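Local coordinates for bacterial Pleckstrin homology domain-containing protein (Shewanella loihica PV-4, PDB 3DCX), which is of unknown function but belongs to the bacterial pleckstrin-homology domain family, whose members suggest a prokaryotic origin for the PH domain, at residues H69-T74 against E83-I88; D79-L84 against V96-K101. All blocks are in the same frame, centred on the assembly; numbering follows the deposited sequence.

Contact 1. Residues H69-T74 against E83-I88; sequences HFEVET and ELKLWI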
loop_
_atom_site.group_PDB
_atom_site.type_symbol
_atom_site.label_atom_id
_atom_site.label_comp_id
_atom_site.label_asym_id
_atom_site.label_seq_id
_atom_site.Cartn_x
_atom_site.Cartn_y
_atom_site.Cartn_z
ATOM N N HIS A 69 6.695 5.070 8.778
ATOM C CA HIS A 69 7.665 6.011 9.311
ATOM C C HIS A 69 7.516 6.050 10.827
ATOM O O HIS A 69 6.559 5.499 11.399
ATOM C CB HIS A 69 7.598 7.402 8.632
ATOM C CG HIS A 69 6.282 8.123 8.711
ATOM N ND1 HIS A 69 6.170 9.402 9.217
ATOM C CD2 HIS A 69 5.045 7.790 8.272
ATOM C CE1 HIS A 69 4.916 9.797 9.133
ATOM N NE2 HIS A 69 4.213 8.835 8.566
ATOM N N PHE A 70 8.519 6.613 11.481
ATOM C CA PHE A 70 8.524 6.646 12.930
ATOM C C PHE A 70 9.370 7.783 13.427
ATOM O O PHE A 70 10.195 8.311 12.702
ATOM C CB PHE A 70 8.979 5.287 13.516
ATOM C CG PHE A 70 10.340 4.825 13.052
ATOM C CD1 PHE A 70 10.482 4.115 11.879
ATOM C CD2 PHE A 70 11.470 5.112 13.793
ATOM C CE1 PHE A 70 11.724 3.696 11.455
ATOM C CE2 PHE A 70 12.721 4.704 13.378
ATOM C CZ PHE A 70 12.853 3.969 12.214
ATOM N N GLU A 71 9.153 8.152 14.684
ATOM C CA GLU A 71 9.841 9.263 15.294
ATOM C C GLU A 71 10.117 9.025 16.794
ATOM O O GLU A 71 9.300 8.442 17.498
ATOM C CB GLU A 71 8.999 10.519 15.111
ATOM C CG GLU A 71 9.630 11.804 15.640
ATOM C CD GLU A 71 8.610 12.907 15.800
ATOM O OE1 GLU A 71 8.117 13.412 14.767
ATOM O OE2 GLU A 71 8.283 13.242 16.963
ATOM N N VAL A 72 11.298 9.457 17.253
ATOM C CA VAL A 72 11.606 9.522 18.678
ATOM C C VAL A 72 11.882 10.964 19.045
ATOM O O VAL A 72 12.629 11.668 18.361
ATOM C CB VAL A 72 12.823 8.664 19.071
ATOM C CG1 VAL A 72 13.146 8.818 20.586
ATOM C CG2 VAL A 72 12.576 7.205 18.716
ATOM N N GLU A 73 11.267 11.387 20.150
ATOM C CA GLU A 73 11.385 12.739 20.679
ATOM C C GLU A 73 11.934 12.548 22.082
ATOM O O GLU A 73 11.361 11.802 22.883
ATOM C CB GLU A 73 10.010 13.400 20.741
ATOM C CG GLU A 73 9.960 14.893 20.954
ATOM C CD GLU A 73 8.514 15.367 21.155
ATOM O OE1 GLU A 73 8.033 15.349 22.316
ATOM O OE2 GLU A 73 7.856 15.737 20.153
ATOM N N THR A 74 13.049 13.221 22.361
ATOM C CA THR A 74 13.742 13.053 23.629
ATOM C C THR A 74 12.943 13.754 24.730
ATOM O O THR A 74 12.180 14.670 24.446
ATOM C CB THR A 74 15.191 13.578 23.499
ATOM O OG1 THR A 74 15.183 14.957 23.125
ATOM C CG2 THR A 74 15.931 12.783 22.397
ATOM N N GLU A 83 9.563 9.807 23.743
ATOM C CA GLU A 83 8.327 9.337 23.120
ATOM C C GLU A 83 8.621 8.693 21.780
ATOM O O GLU A 83 9.385 9.245 20.992
ATOM C CB GLU A 83 7.403 10.521 22.910
ATOM C CG GLU A 83 5.948 10.183 22.950
ATOM C CD GLU A 83 5.095 11.424 22.834
ATOM O OE1 GLU A 83 5.009 11.982 21.715
ATOM O OE2 GLU A 83 4.520 11.828 23.859
ATOM N N LEU A 84 8.028 7.528 21.538
ATOM C CA LEU A 84 8.104 6.857 20.237
ATOM C C LEU A 84 6.745 6.989 19.547
ATOM O O LEU A 84 5.718 6.664 20.138
ATOM C CB LEU A 84 8.467 5.374 20.402
ATOM C CG LEU A 84 8.492 4.411 19.198
ATOM C CD1 LEU A 84 9.681 4.724 18.292
ATOM C CD2 LEU A 84 8.552 2.958 19.659
ATOM N N LYS A 85 6.754 7.516 18.323
ATOM C CA LYS A 85 5.587 7.557 17.464
ATOM C C LYS A 85 5.815 6.570 16.308
ATOM O O LYS A 85 6.872 6.591 15.647
ATOM C CB LYS A 85 5.379 8.955 16.899
ATOM C CG LYS A 85 5.268 10.067 17.947
ATOM C CD LYS A 85 4.850 11.378 17.274
ATOM C CE LYS A 85 4.254 12.348 18.280
ATOM N NZ LYS A 85 4.214 13.725 17.721
ATOM N N LEU A 86 4.849 5.681 16.095
ATOM C CA LEU A 86 4.916 4.704 14.978
ATOM C C LEU A 86 3.724 4.950 14.095
ATOM O O LEU A 86 2.593 4.913 14.573
ATOM C CB LEU A 86 4.872 3.265 15.458
ATOM C CG LEU A 86 5.978 2.714 16.374
ATOM C CD1 LEU A 86 5.596 1.297 16.797
ATOM C CD2 LEU A 86 7.357 2.703 15.729
ATOM N N TRP A 87 3.965 5.240 12.819
ATOM C CA TRP A 87 2.853 5.380 11.885
ATOM C C TRP A 87 2.633 4.059 11.220
ATOM O O TRP A 87 3.551 3.470 10.675
ATOM C CB TRP A 87 3.123 6.446 10.865
ATOM C CG TRP A 87 2.888 7.794 11.357
ATOM C CD1 TRP A 87 1.726 8.544 11.219
ATOM C CD2 TRP A 87 3.808 8.613 12.066
ATOM N NE1 TRP A 87 1.899 9.772 11.789
ATOM C CE2 TRP A 87 3.166 9.851 12.305
ATOM C CE3 TRP A 87 5.123 8.436 12.503
ATOM C CZ2 TRP A 87 3.778 10.882 12.987
ATOM C CZ3 TRP A 87 5.738 9.465 13.161
ATOM C CH2 TRP A 87 5.064 10.686 13.399
ATOM N N ILE A 88 1.406 3.581 11.301
ATOM C CA ILE A 88 1.023 2.318 10.712
ATOM C C ILE A 88 0.207 2.593 9.453
ATOM O O ILE A 88 -0.744 3.392 9.463
ATOM C CB ILE A 88 0.251 1.478 11.694
ATOM C CG1 ILE A 88 1.103 1.191 12.944
ATOM C CG2 ILE A 88 -0.221 0.155 11.029
ATOM C CD1 ILE A 88 0.244 0.725 14.144
#
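Strands 69-73 and 83-88 form an antiparallel beta hairpin of the PH-like fold, Phe70 facing Leu86 and Val72 facing Leu84 in non-hydrogen-bonded pairs. The strand axes run 4.7 Å apart at 170°. Glu71 and Lys85 exchange both backbone bonds, as do Glu73 and Glu83, while Trp87 N reaches His69 O at 3.0 Å.

Side chains alternate between two faces. On the inner one, Phe70 CB touches Leu86 CD2 and Val72 CG2 meets Leu84 CD1, both at 3.8 Å; branched and aromatic carbon suits this side because helix 105-116 covers Phe70, Val72 and Leu84. The other face carries charged residues and, at one end, an aromatic pair. Glu71 and Lys85 lie side by side and point the same way; Glu71 OE2 and Lys85 NZ are 4.2 Å apart, beyond a salt bridge, though their opposite charges probably still attract. Glu73 pairs with Lys56 of a second subunit, whose strand continues the sheet beyond 70-73; this partner probably eases the like charge of Glu83.

His69 and Trp87 make an offset stack, the imidazole plane only 9° from that of the indole's five-membered ring. His69 CG sits between the backbone N and carbonyl carbon (chi1 59°), on the side of Trp87. Both imidazole nitrogens bond the second subunit, ND1 to His60 and NE2 to Gln91, fixing the ring's rotation. His69 NE2 lies 3.3 Å from Trp87 CG.

Contact 2. Residues D79-L84 against V96-K101; sequences DMDAEL and VKELKK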
loop_
_atom_site.group_PDB
_atom_site.type_symbol
_atom_site.label_atom_id
_atom_site.label_comp_id
_atom_site.label_asym_id
_atom_site.label_seq_id
_atom_site.Cartn_x
_atom_site.Cartn_y
_atom_site.Cartn_z
ATOM N N ASP A 79 12.228 14.008 34.725
ATOM C CA ASP A 79 10.895 13.586 35.142
ATOM C C ASP A 79 10.055 13.056 33.974
ATOM O O ASP A 79 9.117 12.303 34.184
ATOM C CB ASP A 79 10.188 14.761 35.848
ATOM C CG ASP A 79 11.024 15.339 37.008
ATOM O OD1 ASP A 79 11.271 14.613 38.006
ATOM O OD2 ASP A 79 11.439 16.525 36.924
HETATM N N MSE A 80 10.407 13.427 32.745
HETATM C CA MSE A 80 9.678 12.982 31.552
HETATM C C MSE A 80 10.430 11.885 30.793
HETATM O O MSE A 80 11.650 11.768 30.895
HETATM C CB MSE A 80 9.456 14.168 30.609
HETATM C CG MSE A 80 8.574 15.272 31.188
HETATM SE SE MSE A 80 6.698 14.739 31.226
HETATM C CE MSE A 80 6.387 14.679 29.243
ATOM N N ASP A 81 9.688 11.117 30.000
ATOM C CA ASP A 81 10.258 10.051 29.165
ATOM C C ASP A 81 10.281 10.445 27.696
ATOM O O ASP A 81 9.479 11.274 27.253
ATOM C CB ASP A 81 9.429 8.781 29.333
ATOM C CG ASP A 81 9.467 8.255 30.750
ATOM O OD1 ASP A 81 10.566 8.343 31.366
ATOM O OD2 ASP A 81 8.413 7.765 31.247
ATOM N N ALA A 82 11.206 9.850 26.945
ATOM C CA ALA A 82 11.228 10.011 25.481
ATOM C C ALA A 82 9.986 9.351 24.920
ATOM O O ALA A 82 9.417 8.456 25.549
ATOM C CB ALA A 82 12.498 9.389 24.852
ATOM N N GLU A 83 9.563 9.807 23.743
ATOM C CA GLU A 83 8.327 9.337 23.120
ATOM C C GLU A 83 8.621 8.693 21.780
ATOM O O GLU A 83 9.385 9.245 20.992
ATOM C CB GLU A 83 7.403 10.521 22.910
ATOM C CG GLU A 83 5.948 10.183 22.950
ATOM C CD GLU A 83 5.095 11.424 22.834
ATOM O OE1 GLU A 83 5.009 11.982 21.715
ATOM O OE2 GLU A 83 4.520 11.828 23.859
ATOM N N LEU A 84 8.028 7.528 21.538
ATOM C CA LEU A 84 8.104 6.857 20.237
ATOM C C LEU A 84 6.745 6.989 19.547
ATOM O O LEU A 84 5.718 6.664 20.138
ATOM C CB LEU A 84 8.467 5.374 20.402
ATOM C CG LEU A 84 8.492 4.411 19.198
ATOM C CD1 LEU A 84 9.681 4.724 18.292
ATOM C CD2 LEU A 84 8.552 2.958 19.659
ATOM N N VAL A 96 1.443 6.059 19.810
ATOM C CA VAL A 96 2.401 6.816 20.600
ATOM C C VAL A 96 2.711 6.056 21.914
ATOM O O VAL A 96 1.812 5.666 22.667
ATOM C CB VAL A 96 1.889 8.230 20.873
ATOM C CG1 VAL A 96 2.932 9.049 21.625
ATOM C CG2 VAL A 96 1.536 8.910 19.579
ATOM N N LYS A 97 3.988 5.792 22.148
ATOM C CA LYS A 97 4.395 5.002 23.312
ATOM C C LYS A 97 5.506 5.715 24.080
ATOM O O LYS A 97 6.445 6.252 23.482
ATOM C CB LYS A 97 4.801 3.592 22.878
ATOM C CG LYS A 97 3.634 2.728 22.365
ATOM C CD LYS A 97 2.667 2.267 23.474
ATOM C CE LYS A 97 2.856 0.780 23.805
ATOM N NZ LYS A 97 1.913 0.194 24.823
ATOM N N GLU A 98 5.351 5.786 25.405
ATOM C CA GLU A 98 6.399 6.338 26.262
ATOM C C GLU A 98 7.503 5.334 26.379
ATOM O O GLU A 98 7.245 4.158 26.663
ATOM C CB GLU A 98 5.889 6.645 27.675
ATOM C CG GLU A 98 5.472 8.080 27.896
ATOM C CD GLU A 98 4.900 8.285 29.295
ATOM O OE1 GLU A 98 5.560 7.871 30.291
ATOM O OE2 GLU A 98 3.777 8.843 29.385
ATOM N N LEU A 99 8.729 5.791 26.140
ATOM C CA LEU A 99 9.893 4.961 26.322
ATOM C C LEU A 99 10.280 5.062 27.793
ATOM O O LEU A 99 11.185 5.810 28.159
ATOM C CB LEU A 99 11.023 5.394 25.377
ATOM C CG LEU A 99 10.712 5.211 23.876
ATOM C CD1 LEU A 99 11.838 5.677 22.962
ATOM C CD2 LEU A 99 10.303 3.760 23.543
ATOM N N LYS A 100 9.564 4.297 28.617
ATOM C CA LYS A 100 9.647 4.419 30.079
ATOM C C LYS A 100 11.019 4.054 30.614
ATOM O O LYS A 100 11.764 3.293 29.985
ATOM C CB LYS A 100 8.586 3.559 30.755
ATOM C CG LYS A 100 7.198 3.961 30.352
ATOM C CD LYS A 100 6.141 3.029 30.870
ATOM C CE LYS A 100 4.776 3.574 30.504
ATOM N NZ LYS A 100 4.616 4.975 31.012
ATOM N N LYS A 101 11.354 4.635 31.765
ATOM C CA LYS A 101 12.579 4.279 32.480
ATOM C C LYS A 101 12.600 2.761 32.717
ATOM O O LYS A 101 11.596 2.148 33.115
ATOM C CB LYS A 101 12.710 5.067 33.784
ATOM C CG LYS A 101 13.057 6.532 33.533
ATOM C CD LYS A 101 12.953 7.369 34.785
ATOM C CE LYS A 101 13.136 8.847 34.472
ATOM N NZ LYS A 101 12.077 9.354 33.542
HETATM O O HOH W 1 9.402 6.111 33.009
HETATM O O HOH W 2 12.997 8.019 28.139
#
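Asp81 and Lys101 close the open end of this hairpin with a salt bridge, the lysine chain crossing obliquely to the aspartate. Lys101 NZ meets OD1 of Asp81 on its syn side, 2.8 Å away and 26° out of the carboxylate plane. A bend at the last torsion of Lys101 (chi4 62°) turns NZ to this position, where the backbone O of Phe78 also receives it and the Phe78 ring makes a cation-pi contact. A long lysine suits the place, since its chain can span from its backbone to the carboxylate.

The other oxygen of Asp81 faces a like charge. Glu98 crosses Asp81 at about a right angle, the carboxylate planes 45° apart, with its OE1 only 3.0 Å from Asp81 OD2. The repulsion is probably eased by Gly1 N, which bonds Glu98 OE1 and, weakly, Asp81 OD2; Lys100 NZ makes a salt bridge to Glu98 OE1, through a weak hydrogen bond, and also bonds Gly1 O. Water 1 joins Asp81 OD2 to Lys101 N. An alanine at Asp81 would probably leave Lys101 NZ without its carboxylate mate and water 1 without one of its holders.

Farther along, Glu83 crosses Val96 so that the valine's CG1 rests 3.4 Å from Glu83 CD. Next to this pair, Leu84 and Lys97 exchange paired backbone bonds, and Leu99 N reaches Ala82 O at 2.8 Å. Water 2 bridges Ala82 N and Leu99 O, close to that last bond.

On the opposite side of the sheet from Glu83 and Glu98, Leu99 CD2 packs 4.0 Å from Leu84 CB. Leu99 also lies on Val105 and Ile108 of helix 105-116 and on Val72 of strand 67-73.

Both contacts use strand 82-88, the middle strand of a three-stranded antiparallel sheet: contact 1 joins it to 67-73, contact 2 to 95-99, and they share Glu83 and Leu84. Half of the touching residues in contact 1 are buried, whereas contact 2 has more exposed residues than buried ones. Their apolar faces merge beneath helix 105-116, where Val72 CG1 approaches Leu99 CD1 to 4.1 Å. Their polar chemistry differs with location. Contact 1 offers backbone and side-chain groups to a second subunit, while contact 2, touched by no other chain of the assembly, meets the carboxylates of Asp81 and Glu98 with lysines, water and the chain's own N-terminus.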